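Local coordinates for protein LacI family sugar-binding transcriptional regulator (Enterococcus faecalis V583, PDB 4RK0) that binds ribose between the two lobes of its sugar-binding domain and probably regulates transcription by binding DNA, as in the LacI family, at residues S75-T78 against I79-L83; R51-E54 against Y55-E58; A200-I204 against P205-S209; V171-I174 against L175-E178; K118-E122 against Q123-Q127. All coordinates share one frame; numbering follows the deposited sequence. Where two conformers were deposited one is given.

Interaction 1: residues S75-T78 against I79-L83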
loop_
_atom_site.group_PDB
_atom_site.type_symbol
_atom_site.label_atom_id
_atom_site.label_comp_id
_atom_site.label_asym_id
_atom_site.label_seq_id
_atom_site.Cartn_x
_atom_site.Cartn_y
_atom_site.Cartn_z
ATOM N N SER A 75 -19.528 10.459 11.771
ATOM C CA SER A 75 -20.300 10.208 12.968
ATOM C C SER A 75 -21.674 9.687 12.584
ATOM O O SER A 75 -22.166 9.965 11.495
ATOM C CB SER A 75 -20.468 11.501 13.796
ATOM O OG SER A 75 -21.319 12.408 13.107
ATOM N N ASN A 76 -22.264 8.938 13.502
ATOM C CA ASN A 76 -23.653 8.501 13.410
ATOM C C ASN A 76 -24.606 9.674 13.238
ATOM O O ASN A 76 -25.541 9.579 12.456
ATOM C CB ASN A 76 -24.039 7.649 14.626
ATOM C CG ASN A 76 -23.332 6.301 14.644
ATOM O OD1 ASN A 76 -22.874 5.822 13.608
ATOM N ND2 ASN A 76 -23.234 5.685 15.822
ATOM N N GLN A 77 -24.346 10.789 13.919
ATOM C CA GLN A 77 -25.157 11.994 13.745
ATOM C C GLN A 77 -25.032 12.496 12.314
ATOM O O GLN A 77 -26.022 12.769 11.663
ATOM C CB GLN A 77 -24.736 13.089 14.729
ATOM C CG GLN A 77 -25.426 14.429 14.512
ATOM C CD GLN A 77 -25.409 15.290 15.757
ATOM O OE1 GLN A 77 -25.774 14.834 16.843
ATOM N NE2 GLN A 77 -24.989 16.544 15.610
ATOM N N THR A 78 -23.803 12.606 11.814
ATOM C CA THR A 78 -23.617 13.035 10.419
ATOM C C THR A 78 -24.355 12.120 9.441
ATOM O O THR A 78 -24.932 12.576 8.459
ATOM C CB THR A 78 -22.129 13.078 10.026
ATOM O OG1 THR A 78 -21.478 14.104 10.779
ATOM C CG2 THR A 78 -21.954 13.370 8.536
ATOM N N ILE A 79 -24.309 10.820 9.702
ATOM C CA ILE A 79 -24.905 9.860 8.790
ATOM C C ILE A 79 -26.437 10.056 8.728
ATOM O O ILE A 79 -27.037 10.106 7.644
ATOM C CB ILE A 79 -24.509 8.425 9.201
ATOM C CG1 ILE A 79 -23.067 8.155 8.738
ATOM C CG2 ILE A 79 -25.465 7.397 8.613
ATOM C CD1 ILE A 79 -22.465 6.882 9.302
ATOM N N ASN A 80 -27.046 10.195 9.895
ATOM C CA ASN A 80 -28.483 10.446 9.994
ATOM C C ASN A 80 -28.943 11.704 9.258
ATOM O O ASN A 80 -29.909 11.656 8.501
ATOM C CB ASN A 80 -28.896 10.514 11.461
ATOM C CG ASN A 80 -28.604 9.225 12.206
ATOM O OD1 ASN A 80 -28.210 8.210 11.615
ATOM N ND2 ASN A 80 -28.777 9.264 13.514
ATOM N N GLU A 81 -28.235 12.811 9.446
ATOM C CA GLU A 81 -28.615 14.078 8.837
ATOM C C GLU A 81 -28.300 14.213 7.340
ATOM O O GLU A 81 -28.860 15.080 6.668
ATOM C CB GLU A 81 -28.021 15.252 9.634
ATOM C CG GLU A 81 -26.540 15.518 9.417
ATOM C CD GLU A 81 -25.948 16.487 10.433
ATOM O OE1 GLU A 81 -26.589 16.748 11.479
ATOM O OE2 GLU A 81 -24.828 16.989 10.187
ATOM N N THR A 82 -27.417 13.367 6.806
ATOM C CA THR A 82 -27.045 13.454 5.405
ATOM C C THR A 82 -27.605 12.275 4.617
ATOM O O THR A 82 -28.444 12.451 3.736
ATOM C CB THR A 82 -25.512 13.498 5.247
ATOM O OG1 THR A 82 -24.936 12.369 5.917
ATOM C CG2 THR A 82 -24.937 14.775 5.857
ATOM N N LEU A 83 -27.143 11.072 4.940
ATOM C CA LEU A 83 -27.440 9.913 4.121
ATOM C C LEU A 83 -28.817 9.300 4.426
ATOM O O LEU A 83 -29.535 8.949 3.501
ATOM C CB LEU A 83 -26.353 8.844 4.292
ATOM C CG LEU A 83 -24.888 9.254 4.093
ATOM C CD1 LEU A 83 -24.031 7.995 4.162
ATOM C CD2 LEU A 83 -24.657 9.965 2.764
#

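Interaction 2: residues R51-E54 against Y55-E58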
loop_
_atom_site.group_PDB
_atom_site.type_symbol
_atom_site.label_atom_id
_atom_site.label_comp_id
_atom_site.label_asym_id
_atom_site.label_seq_id
_atom_site.Cartn_x
_atom_site.Cartn_y
_atom_site.Cartn_z
ATOM N N ARG A 51 -8.406 20.107 11.117
ATOM C CA ARG A 51 -8.774 19.729 12.466
ATOM C C ARG A 51 -10.100 19.030 12.618
ATOM O O ARG A 51 -10.236 18.157 13.454
ATOM C CB ARG A 51 -8.861 20.997 13.330
ATOM C CG ARG A 51 -7.560 21.374 13.985
ATOM C CD ARG A 51 -7.229 20.348 15.043
ATOM N NE ARG A 51 -6.271 20.880 15.987
ATOM C CZ ARG A 51 -4.961 20.898 15.797
ATOM N NH1 ARG A 51 -4.430 20.428 14.659
ATOM N NH2 ARG A 51 -4.193 21.403 16.764
ATOM N N GLU A 52 -11.097 19.467 11.858
ATOM C CA GLU A 52 -12.443 18.938 12.031
ATOM C C GLU A 52 -12.962 18.252 10.775
ATOM O O GLU A 52 -14.152 18.194 10.551
ATOM C CB GLU A 52 -13.389 20.035 12.494
ATOM C CG GLU A 52 -12.995 20.601 13.841
ATOM C CD GLU A 52 -13.795 21.822 14.190
ATOM O OE1 GLU A 52 -15.043 21.721 14.220
ATOM O OE2 GLU A 52 -13.164 22.881 14.384
ATOM N N HIS A 53 -12.040 17.733 9.984
ATOM C CA HIS A 53 -12.334 16.861 8.867
ATOM C C HIS A 53 -13.292 17.516 7.900
ATOM O O HIS A 53 -14.308 16.938 7.546
ATOM C CB HIS A 53 -12.864 15.504 9.368
ATOM C CG HIS A 53 -12.062 14.915 10.482
ATOM N ND1 HIS A 53 -10.715 14.633 10.360
ATOM C CD2 HIS A 53 -12.411 14.567 11.744
ATOM C CE1 HIS A 53 -10.272 14.133 11.500
ATOM N NE2 HIS A 53 -11.279 14.084 12.357
ATOM N N GLU A 54 -12.932 18.719 7.455
ATOM C CA GLU A 54 -13.763 19.534 6.585
ATOM C C GLU A 54 -14.023 18.841 5.253
ATOM O O GLU A 54 -15.097 18.951 4.656
ATOM C CB GLU A 54 -13.094 20.895 6.315
ATOM C CG GLU A 54 -12.900 21.766 7.542
ATOM C CD GLU A 54 -12.110 23.015 7.230
ATOM O OE1 GLU A 54 -12.177 23.510 6.081
ATOM O OE2 GLU A 54 -11.410 23.493 8.138
ATOM N N TYR A 55 -13.021 18.136 4.762
ATOM C CA TYR A 55 -13.173 17.469 3.487
ATOM C C TYR A 55 -14.121 16.289 3.594
ATOM O O TYR A 55 -14.956 16.069 2.690
ATOM C CB TYR A 55 -11.834 16.972 2.971
ATOM C CG TYR A 55 -11.965 16.339 1.624
ATOM C CD1 TYR A 55 -12.094 17.139 0.485
ATOM C CD2 TYR A 55 -11.983 14.954 1.470
ATOM C CE1 TYR A 55 -12.201 16.573 -0.771
ATOM C CE2 TYR A 55 -12.109 14.379 0.214
ATOM C CZ TYR A 55 -12.217 15.196 -0.904
ATOM O OH TYR A 55 -12.327 14.681 -2.179
ATOM N N LEU A 56 -13.992 15.530 4.677
ATOM C CA LEU A 56 -14.896 14.429 4.946
ATOM C C LEU A 56 -16.328 14.906 5.059
ATOM O O LEU A 56 -17.198 14.342 4.423
ATOM C CB LEU A 56 -14.532 13.672 6.232
ATOM C CG LEU A 56 -13.645 12.425 6.124
ATOM C CD1 LEU A 56 -12.370 12.690 5.348
ATOM C CD2 LEU A 56 -13.320 11.897 7.510
ATOM N N THR A 57 -16.574 15.937 5.870
ATOM C CA THR A 57 -17.944 16.448 6.040
ATOM C C THR A 57 -18.526 16.959 4.726
ATOM O O THR A 57 -19.721 16.814 4.479
ATOM C CB THR A 57 -18.016 17.541 7.157
ATOM O OG1 THR A 57 -17.031 18.555 6.923
ATOM C CG2 THR A 57 -17.776 16.923 8.501
ATOM N N GLU A 58 -17.701 17.522 3.858
ATOM C CA GLU A 58 -18.183 17.978 2.561
ATOM C C GLU A 58 -18.374 16.816 1.584
ATOM O O GLU A 58 -19.263 16.836 0.732
ATOM C CB GLU A 58 -17.218 18.998 1.972
ATOM C CG GLU A 58 -17.879 20.096 1.158
ATOM C CD GLU A 58 -17.170 21.427 1.318
ATOM O OE1 GLU A 58 -15.920 21.437 1.355
ATOM O OE2 GLU A 58 -17.862 22.461 1.412
#

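Interaction 3: residues A200-I204 against P205-S209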
loop_
_atom_site.group_PDB
_atom_site.type_symbol
_atom_site.label_atom_id
_atom_site.label_comp_id
_atom_site.label_asym_id
_atom_site.label_seq_id
_atom_site.Cartn_x
_atom_site.Cartn_y
_atom_site.Cartn_z
ATOM N N ALA A 200 18.344 -2.959 18.493
ATOM C CA ALA A 200 18.783 -3.307 19.813
ATOM C C ALA A 200 19.525 -4.625 19.859
ATOM O O ALA A 200 19.824 -5.109 20.945
ATOM C CB ALA A 200 17.596 -3.333 20.761
ATOM N N GLY A 201 19.752 -5.273 18.718
ATOM C CA GLY A 201 20.393 -6.594 18.677
ATOM C C GLY A 201 19.608 -7.706 19.370
ATOM O O GLY A 201 20.189 -8.649 19.894
ATOM N N LYS A 202 18.285 -7.595 19.382
ATOM C CA LYS A 202 17.447 -8.626 19.984
ATOM C C LYS A 202 16.903 -9.486 18.866
ATOM O O LYS A 202 16.547 -9.000 17.803
ATOM C CB LYS A 202 16.331 -8.005 20.826
ATOM C CG LYS A 202 16.826 -7.034 21.856
ATOM C CD LYS A 202 17.770 -7.669 22.858
ATOM C CE LYS A 202 18.095 -6.651 23.937
ATOM N NZ LYS A 202 19.089 -7.159 24.919
ATOM N N LYS A 203 16.899 -10.780 19.098
ATOM C CA LYS A 203 16.501 -11.736 18.110
ATOM C C LYS A 203 15.017 -12.134 18.214
ATOM O O LYS A 203 14.465 -12.182 19.292
ATOM C CB LYS A 203 17.352 -12.990 18.228
ATOM C CG LYS A 203 18.814 -12.831 17.834
ATOM C CD LYS A 203 19.498 -14.196 17.841
ATOM C CE LYS A 203 20.986 -14.138 17.533
ATOM N NZ LYS A 203 21.800 -14.033 18.773
ATOM N N ILE A 204 14.427 -12.424 17.069
ATOM C CA ILE A 204 13.080 -12.967 16.973
ATOM C C ILE A 204 13.190 -14.298 16.233
ATOM O O ILE A 204 13.621 -14.315 15.076
ATOM C CB ILE A 204 12.172 -12.008 16.173
ATOM C CG1 ILE A 204 12.069 -10.645 16.841
ATOM C CG2 ILE A 204 10.807 -12.647 15.900
ATOM C CD1 ILE A 204 11.745 -9.520 15.858
ATOM N N PRO A 205 12.764 -15.419 16.825
ATOM C CA PRO A 205 11.998 -15.501 18.092
ATOM C C PRO A 205 12.850 -15.839 19.303
ATOM O O PRO A 205 12.296 -16.068 20.381
ATOM C CB PRO A 205 11.054 -16.661 17.813
ATOM C CG PRO A 205 11.858 -17.581 16.944
ATOM C CD PRO A 205 12.657 -16.674 16.057
ATOM N N GLU A 206 14.177 -15.870 19.151
ATOM C CA GLU A 206 15.043 -16.294 20.268
ATOM C C GLU A 206 14.910 -15.411 21.498
ATOM O O GLU A 206 14.931 -15.938 22.620
ATOM C CB GLU A 206 16.527 -16.380 19.871
ATOM C CG GLU A 206 16.865 -17.543 18.961
ATOM C CD GLU A 206 16.474 -17.318 17.504
ATOM O OE1 GLU A 206 16.034 -16.201 17.130
ATOM O OE2 GLU A 206 16.612 -18.279 16.720
ATOM N N ASP A 207 14.824 -14.090 21.313
ATOM C CA ASP A 207 14.605 -13.174 22.434
ATOM C C ASP A 207 13.134 -12.814 22.638
ATOM O O ASP A 207 12.677 -12.735 23.774
ATOM C CB ASP A 207 15.413 -11.885 22.280
ATOM C CG ASP A 207 16.905 -12.137 22.336
ATOM O OD1 ASP A 207 17.319 -13.008 23.122
ATOM O OD2 ASP A 207 17.666 -11.495 21.582
ATOM N N TYR A 208 12.413 -12.551 21.546
ATOM C CA TYR A 208 10.998 -12.230 21.638
ATOM C C TYR A 208 10.218 -12.955 20.581
ATOM O O TYR A 208 10.621 -13.002 19.436
ATOM C CB TYR A 208 10.749 -10.750 21.464
ATOM C CG TYR A 208 11.298 -9.896 22.560
ATOM C CD1 TYR A 208 12.589 -9.397 22.487
ATOM C CD2 TYR A 208 10.530 -9.567 23.672
ATOM C CE1 TYR A 208 13.110 -8.608 23.501
ATOM C CE2 TYR A 208 11.040 -8.761 24.679
ATOM C CZ TYR A 208 12.332 -8.273 24.578
ATOM O OH TYR A 208 12.863 -7.484 25.567
ATOM N N SER A 209 9.102 -13.535 21.017
ATOM C CA SER A 209 8.117 -14.147 20.153
ATOM C C SER A 209 7.134 -13.055 19.857
ATOM O O SER A 209 6.688 -12.352 20.781
ATOM C CB SER A 209 7.421 -15.323 20.875
ATOM O OG SER A 209 8.217 -16.492 20.884
#

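Interaction 4: residues V171-I174 against L175-E178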
loop_
_atom_site.group_PDB
_atom_site.type_symbol
_atom_site.label_atom_id
_atom_site.label_comp_id
_atom_site.label_asym_id
_atom_site.label_seq_id
_atom_site.Cartn_x
_atom_site.Cartn_y
_atom_site.Cartn_z
ATOM N N VAL A 171 9.535 0.031 21.236
ATOM C CA VAL A 171 10.564 -0.931 21.567
ATOM C C VAL A 171 11.338 -0.578 22.846
ATOM O O VAL A 171 11.594 -1.458 23.675
ATOM C CB VAL A 171 11.470 -1.255 20.361
ATOM C CG1 VAL A 171 12.652 -2.107 20.801
ATOM C CG2 VAL A 171 10.667 -1.958 19.266
ATOM N N PRO A 172 11.656 0.702 23.045
ATOM C CA PRO A 172 12.363 1.040 24.303
ATOM C C PRO A 172 11.600 0.636 25.571
ATOM O O PRO A 172 12.191 0.101 26.509
ATOM C CB PRO A 172 12.558 2.570 24.192
ATOM C CG PRO A 172 12.609 2.828 22.718
ATOM C CD PRO A 172 11.727 1.791 22.052
ATOM N N GLU A 173 10.287 0.848 25.598
ATOM C CA GLU A 173 9.522 0.462 26.766
ATOM C C GLU A 173 9.493 -1.065 26.915
ATOM O O GLU A 173 9.655 -1.604 28.008
ATOM C CB GLU A 173 8.116 1.064 26.723
ATOM C CG GLU A 173 7.929 2.296 27.600
ATOM C CD GLU A 173 7.532 1.938 29.023
ATOM O OE1 GLU A 173 6.534 1.195 29.190
ATOM O OE2 GLU A 173 8.214 2.395 29.970
ATOM N N ILE A 174 9.327 -1.780 25.813
ATOM C CA ILE A 174 9.315 -3.255 25.892
ATOM C C ILE A 174 10.598 -3.829 26.482
ATOM O O ILE A 174 10.585 -4.795 27.260
ATOM C CB ILE A 174 9.096 -3.861 24.506
ATOM C CG1 ILE A 174 7.694 -3.490 23.998
ATOM C CG2 ILE A 174 9.256 -5.365 24.537
ATOM C CD1 ILE A 174 7.511 -3.641 22.512
ATOM N N LEU A 175 11.720 -3.232 26.103
ATOM C CA LEU A 175 13.005 -3.701 26.580
ATOM C C LEU A 175 13.196 -3.540 28.088
ATOM O O LEU A 175 14.025 -4.223 28.672
ATOM C CB LEU A 175 14.115 -3.004 25.815
ATOM C CG LEU A 175 14.176 -3.322 24.323
ATOM C CD1 LEU A 175 15.292 -2.466 23.736
ATOM C CD2 LEU A 175 14.387 -4.812 24.038
ATOM N N LYS A 176 12.415 -2.664 28.716
ATOM C CA LYS A 176 12.434 -2.505 30.166
ATOM C C LYS A 176 11.618 -3.567 30.907
ATOM O O LYS A 176 11.705 -3.641 32.115
ATOM C CB LYS A 176 11.919 -1.114 30.554
ATOM C CG LYS A 176 12.892 0.019 30.273
ATOM C CD LYS A 176 12.273 1.355 30.657
ATOM C CE LYS A 176 13.283 2.487 30.618
ATOM N NZ LYS A 176 13.648 2.849 29.223
ATOM N N THR A 177 10.847 -4.391 30.196
ATOM C CA THR A 177 9.905 -5.332 30.832
ATOM C C THR A 177 10.513 -6.723 30.893
ATOM O O THR A 177 11.552 -6.967 30.283
ATOM C CB THR A 177 8.577 -5.467 30.037
ATOM O OG1 THR A 177 8.811 -6.232 28.837
ATOM C CG2 THR A 177 7.988 -4.125 29.643
ATOM N N GLU A 178 9.834 -7.631 31.608
ATOM C CA GLU A 178 10.200 -9.054 31.700
ATOM C C GLU A 178 9.459 -9.946 30.688
ATOM O O GLU A 178 9.556 -11.182 30.742
ATOM C CB GLU A 178 9.863 -9.579 33.105
ATOM C CG GLU A 178 10.672 -8.967 34.233
ATOM C CD GLU A 178 11.798 -9.868 34.674
ATOM O OE1 GLU A 178 11.849 -10.211 35.875
ATOM O OE2 GLU A 178 12.612 -10.248 33.812
#

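Interaction 5: residues K118-E122 against Q123-Q127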
loop_
_atom_site.group_PDB
_atom_site.type_symbol
_atom_site.label_atom_id
_atom_site.label_comp_id
_atom_site.label_asym_id
_atom_site.label_seq_id
_atom_site.Cartn_x
_atom_site.Cartn_y
_atom_site.Cartn_z
ATOM N N LYS A 118 -4.094 -18.058 22.290
ATOM C CA LYS A 118 -3.980 -19.500 22.370
ATOM C C LYS A 118 -2.630 -19.879 21.850
ATOM O O LYS A 118 -1.988 -20.759 22.369
ATOM C CB LYS A 118 -5.016 -20.231 21.515
ATOM C CG LYS A 118 -6.395 -20.417 22.140
ATOM C CD LYS A 118 -7.217 -21.375 21.278
ATOM C CE LYS A 118 -8.702 -21.286 21.573
ATOM N NZ LYS A 118 -8.996 -21.540 23.009
ATOM N N HIS A 119 -2.214 -19.210 20.796
ATOM C CA HIS A 119 -0.913 -19.495 20.256
ATOM C C HIS A 119 0.217 -19.213 21.236
ATOM O O HIS A 119 1.119 -20.052 21.401
ATOM C CB HIS A 119 -0.705 -18.697 18.994
ATOM C CG HIS A 119 0.604 -18.973 18.371
ATOM N ND1 HIS A 119 0.903 -20.191 17.813
ATOM C CD2 HIS A 119 1.732 -18.229 18.296
ATOM C CE1 HIS A 119 2.147 -20.169 17.371
ATOM N NE2 HIS A 119 2.676 -19.001 17.676
ATOM N N LEU A 120 0.201 -18.032 21.868
ATOM C CA LEU A 120 1.284 -17.688 22.818
ATOM C C LEU A 120 1.267 -18.620 24.025
ATOM O O LEU A 120 2.318 -19.001 24.544
ATOM C CB LEU A 120 1.233 -16.232 23.265
ATOM C CG LEU A 120 1.584 -15.177 22.183
ATOM C CD1 LEU A 120 1.378 -13.763 22.671
ATOM C CD2 LEU A 120 3.020 -15.376 21.687
ATOM N N GLN A 121 0.083 -19.016 24.451
ATOM C CA GLN A 121 -0.026 -20.066 25.498
ATOM C C GLN A 121 0.579 -21.414 25.062
ATOM O O GLN A 121 1.311 -22.032 25.842
ATOM C CB GLN A 121 -1.515 -20.232 25.884
ATOM C CG GLN A 121 -1.812 -20.836 27.250
ATOM C CD GLN A 121 -3.314 -20.911 27.523
ATOM O OE1 GLN A 121 -4.114 -20.246 26.853
ATOM N NE2 GLN A 121 -3.701 -21.718 28.504
ATOM N N GLU A 122 0.227 -21.908 23.868
ATOM C CA GLU A 122 0.864 -23.113 23.320
ATOM C C GLU A 122 2.414 -23.025 23.290
ATOM O O GLU A 122 3.097 -23.993 23.556
ATOM C CB GLU A 122 0.331 -23.408 21.920
ATOM C CG GLU A 122 0.711 -24.766 21.381
ATOM C CD GLU A 122 0.641 -24.826 19.871
ATOM O OE1 GLU A 122 -0.183 -25.606 19.359
ATOM O OE2 GLU A 122 1.404 -24.093 19.200
ATOM N N GLN A 123 2.944 -21.840 23.040
ATOM C CA GLN A 123 4.384 -21.599 23.092
ATOM C C GLN A 123 4.876 -21.271 24.502
ATOM O O GLN A 123 6.025 -20.895 24.703
ATOM C CB GLN A 123 4.732 -20.461 22.136
ATOM C CG GLN A 123 4.347 -20.713 20.679
ATOM C CD GLN A 123 5.250 -21.715 19.972
ATOM O OE1 GLN A 123 5.484 -22.823 20.444
ATOM N NE2 GLN A 123 5.762 -21.321 18.832
ATOM N N ARG A 124 3.995 -21.400 25.492
ATOM C CA ARG A 124 4.363 -21.325 26.912
ATOM C C ARG A 124 4.807 -19.968 27.412
ATOM O O ARG A 124 5.476 -19.886 28.443
ATOM C CB ARG A 124 5.461 -22.325 27.248
ATOM C CG ARG A 124 5.284 -23.657 26.553
ATOM C CD ARG A 124 5.904 -24.818 27.326
ATOM N NE ARG A 124 7.343 -24.877 27.138
ATOM C CZ ARG A 124 7.987 -25.626 26.243
ATOM N NH1 ARG A 124 9.315 -25.565 26.193
ATOM N NH2 ARG A 124 7.342 -26.417 25.386
ATOM N N HIS A 125 4.421 -18.900 26.730
ATOM C CA HIS A 125 4.717 -17.559 27.230
ATOM C C HIS A 125 3.770 -17.181 28.355
ATOM O O HIS A 125 2.569 -17.343 28.220
ATOM C CB HIS A 125 4.664 -16.551 26.094
ATOM C CG HIS A 125 5.755 -16.784 25.109
ATOM N ND1 HIS A 125 7.018 -16.270 25.284
ATOM C CD2 HIS A 125 5.809 -17.566 24.010
ATOM C CE1 HIS A 125 7.803 -16.705 24.312
ATOM N NE2 HIS A 125 7.100 -17.500 23.531
ATOM N N GLU A 126 4.330 -16.648 29.441
ATOM C CA GLU A 126 3.601 -16.386 30.659
ATOM C C GLU A 126 3.508 -14.901 30.946
ATOM O O GLU A 126 2.632 -14.454 31.708
ATOM C CB GLU A 126 4.286 -17.135 31.837
ATOM C CG GLU A 126 4.535 -18.629 31.631
ATOM C CD GLU A 126 5.246 -19.297 32.808
ATOM O OE1 GLU A 126 5.899 -18.593 33.605
ATOM O OE2 GLU A 126 5.154 -20.541 32.942
ATOM N N GLN A 127 4.417 -14.134 30.348
ATOM C CA GLN A 127 4.403 -12.687 30.450
ATOM C C GLN A 127 4.435 -12.131 29.054
ATOM O O GLN A 127 5.413 -12.336 28.320
ATOM C CB GLN A 127 5.608 -12.194 31.236
ATOM C CG GLN A 127 5.715 -12.841 32.614
ATOM C CD GLN A 127 6.869 -12.293 33.424
ATOM O OE1 GLN A 127 7.860 -12.982 33.649
ATOM N NE2 GLN A 127 6.749 -11.049 33.864
#

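Interaction 1: residues S75-T78 against I79-L83
With chi1 at 55°, T82 holds OG1 between its own backbone N and carbonyl carbon, and from there the hydroxyl reaches back one turn and donates to T78 O, OG1 to O 2.6 Å. The hydroxyl comes in 33° out of the carbonyl plane. T82 N also gives this oxygen a weak bond, where the helix widens into a pi-type turn at 80-83. E81 takes a similar first torsion, which lays its side chain back along Q77 and T78: E81 CG lies 3.5 Å from T78 O, and OE1 comes within 4.0 Å of Q77 CG, amide and carboxylate turned 43° against each other. Its OE2 forms a salt bridge with R61. S75 is the N-cap, its OG accepting from T78 N at 2.8 Å, while S75 O takes I79 N at 2.9 Å. N80 N binds N76 O at 3.0 Å, but the side-chain oxygens of these two asparagines have their partners outside, N80 OD1 in R84 and N76 OD1 in K96. T78 is thus bound by a side-chain hydroxyl at both its N-H, where S75 OG stands in for a backbone acceptor, and its carbonyl, where T82 OG1 adds to a weak backbone bond.

Interaction 2: residues R51-E54 against Y55-E58
T57 turns its side chain back over the first turn of its helix, toward the carbonyls of H53 and E54. Its CB sits 3.8 Å from H53 O. From CB one branch, CG2, lies 3.6 Å from that same oxygen, and the other ends in OG1, between the two carbonyls: 3.0 Å from E54 O and 3.2 Å from H53 O. A chi1 of 52° puts the hydroxyl there. T57 N makes a nearly straight bond to H53 O at 3.0 Å, with 170° at the hydrogen. E58 N follows with a bond to E54 O, while the carboxylates of E54 and E58 keep apart, OE1 to OE1 6.4 Å. H53, the N-cap residue, has positive phi (56°) and sets its CB 4.0 Å from L56 CB, so the two side chains start out against each other at the helix entrance; D48 and E73 lie against the histidine. First-turn N-H groups are met from the preceding loop, L56 N by D48 OD2 and E54 N by T50 OG1. Helix 54-59 rests on strand 39-44 through Y55 and L56, both touching C43, and Y55 also reaches the dimer interface: it stacks on Y34 of the second subunit and bonds through OH to F38 O of that subunit.

Interaction 3: residues A200-I204 against P205-S209
Three backbone-centred hydrogen bonds tie K203 to D207 and Y208. K203 N points almost straight (174°) at D207 OD2, 2.7 Å away, meeting it on the anti side and 30° out of the carboxylate plane. K203 O takes two donors: Y208 N at 3.1 Å, nearly end-on to the carbonyl, and D207 N at 2.8 Å from above its plane. A weaker CA-H...O contact joins I204 CA to Y208 O at 3.5 Å. The apolar contacts are slighter: K202 CB meets the edge of the Y208 ring, and I204 CG2 lies 4.4 Å from P205 CD across a cis peptide bond. As for charge, both lysine ammonium groups stay off the aspartate, K203 NZ being 5.6 Å from D207 OD2. Since D207 OD2 holds the N-H of K203, and D207 N and Y208 N its carbonyl, the chain folds into a tight loop round the cis proline. The loop leaves E206 N and Y208 O buried without a conventional partner, the latter eased perhaps by the CA-H contact.

Interaction 4: residues V171-I174 against L175-E178
V171 meets L175 twice, once through its backbone and once through its side chain. L175 N bonds to V171 O at 3.0 Å as in any alpha turn, while V171 CG1 packs on L175 CD1 at 4.0 Å; the leucine's CG also lies 3.2 Å from V171 O. P172 comes next, its nitrogen lacking a hydrogen, which helps to explain a kink here; K176 CG runs 3.8 Å from P172 O. At E173 the bonding shortens to three residues: K176 N reaches E173 O at 3.0 Å from well above the carbonyl plane, and T177 CG2 brushes that oxygen. The carboxylate of E173 stays short of its lysine neighbour, OE2 to K176 NZ 5.5 Å. I174 ends the walk with a doubly used carbonyl. T177 N comes at I174 O from above the plane at 3.0 Å, whereas T177 OG1 donates in the carbonyl plane, on a lone pair, at 2.8 Å; chi1 of 73° turns the hydroxyl back for it. OG1 also bonds S179 N. Two successive i to i+3 bonds are 3-10-like in spacing; they lie where helix 164-175 gives way to the loop before strand 181-184, in the beta-alpha-beta crossover from strand 154-159 of the periplasmic-binding-protein-like fold.

Interaction 5: residues K118-E122 against Q123-Q127
An arginine, R124, takes the positive-phi position (68°) of a Schellman motif, one that glycine often fills, and its N bonds to Q121 O at 2.8 Å from well above the carbonyl plane. The partner bond of the motif spans more residues: H125 N to L120 O at 3.0 Å. Just before them Q123 N still makes an ordinary alpha-helical bond to H119 O. Beside this backbone pattern lies a CH-pi contact. With chi1 at -59° and a bend at chi2, Q123 carries CG over one face of the H119 imidazole, 4.1 Å from the ring centroid and offset toward the rim. Its amide then runs alongside the ring at a 58° tilt rather than stacking on it, and NE2 ends 4.0 Å from H119 NE2. These two nitrogens share an outside partner, T270 OG1. Further along the turn, H125 presents its edge to L120 O, which lies in the ring plane 3.8 Å from H125 CD2, while L120 CD2 touches the same ring carbon. Both ring nitrogens of H125 are bound, ND1 to T180 OG1 and NE2 to A271 O. A carbonyl has no hydrogen to give, so NE2 presumably carries one, and with both nitrogens engaged the imidazole should be fixed in its rotation.

In the fold
The five contacts fall into two groups in separate lobes; the centres of interactions 1 and 3 lie about 47 Å apart. In the first lobe, the centres of interactions 1 and 2 are about 13 Å apart and the two do not touch, but R61 serves both, through E81 OE2 and T57 O. In the second lobe, interactions 3, 4 and 5 meet one another: Y208 lies against the end of helix 164-175, its OH 3.4 Å from L175 CD2; S209 OG packs 3.0 Å from H125 NE2; and E178 CB sits 3.5 Å from Q127 NE2. None supplies a ribose-pocket residue; the sugar is held by others, among them N19, D94, R143 and D214.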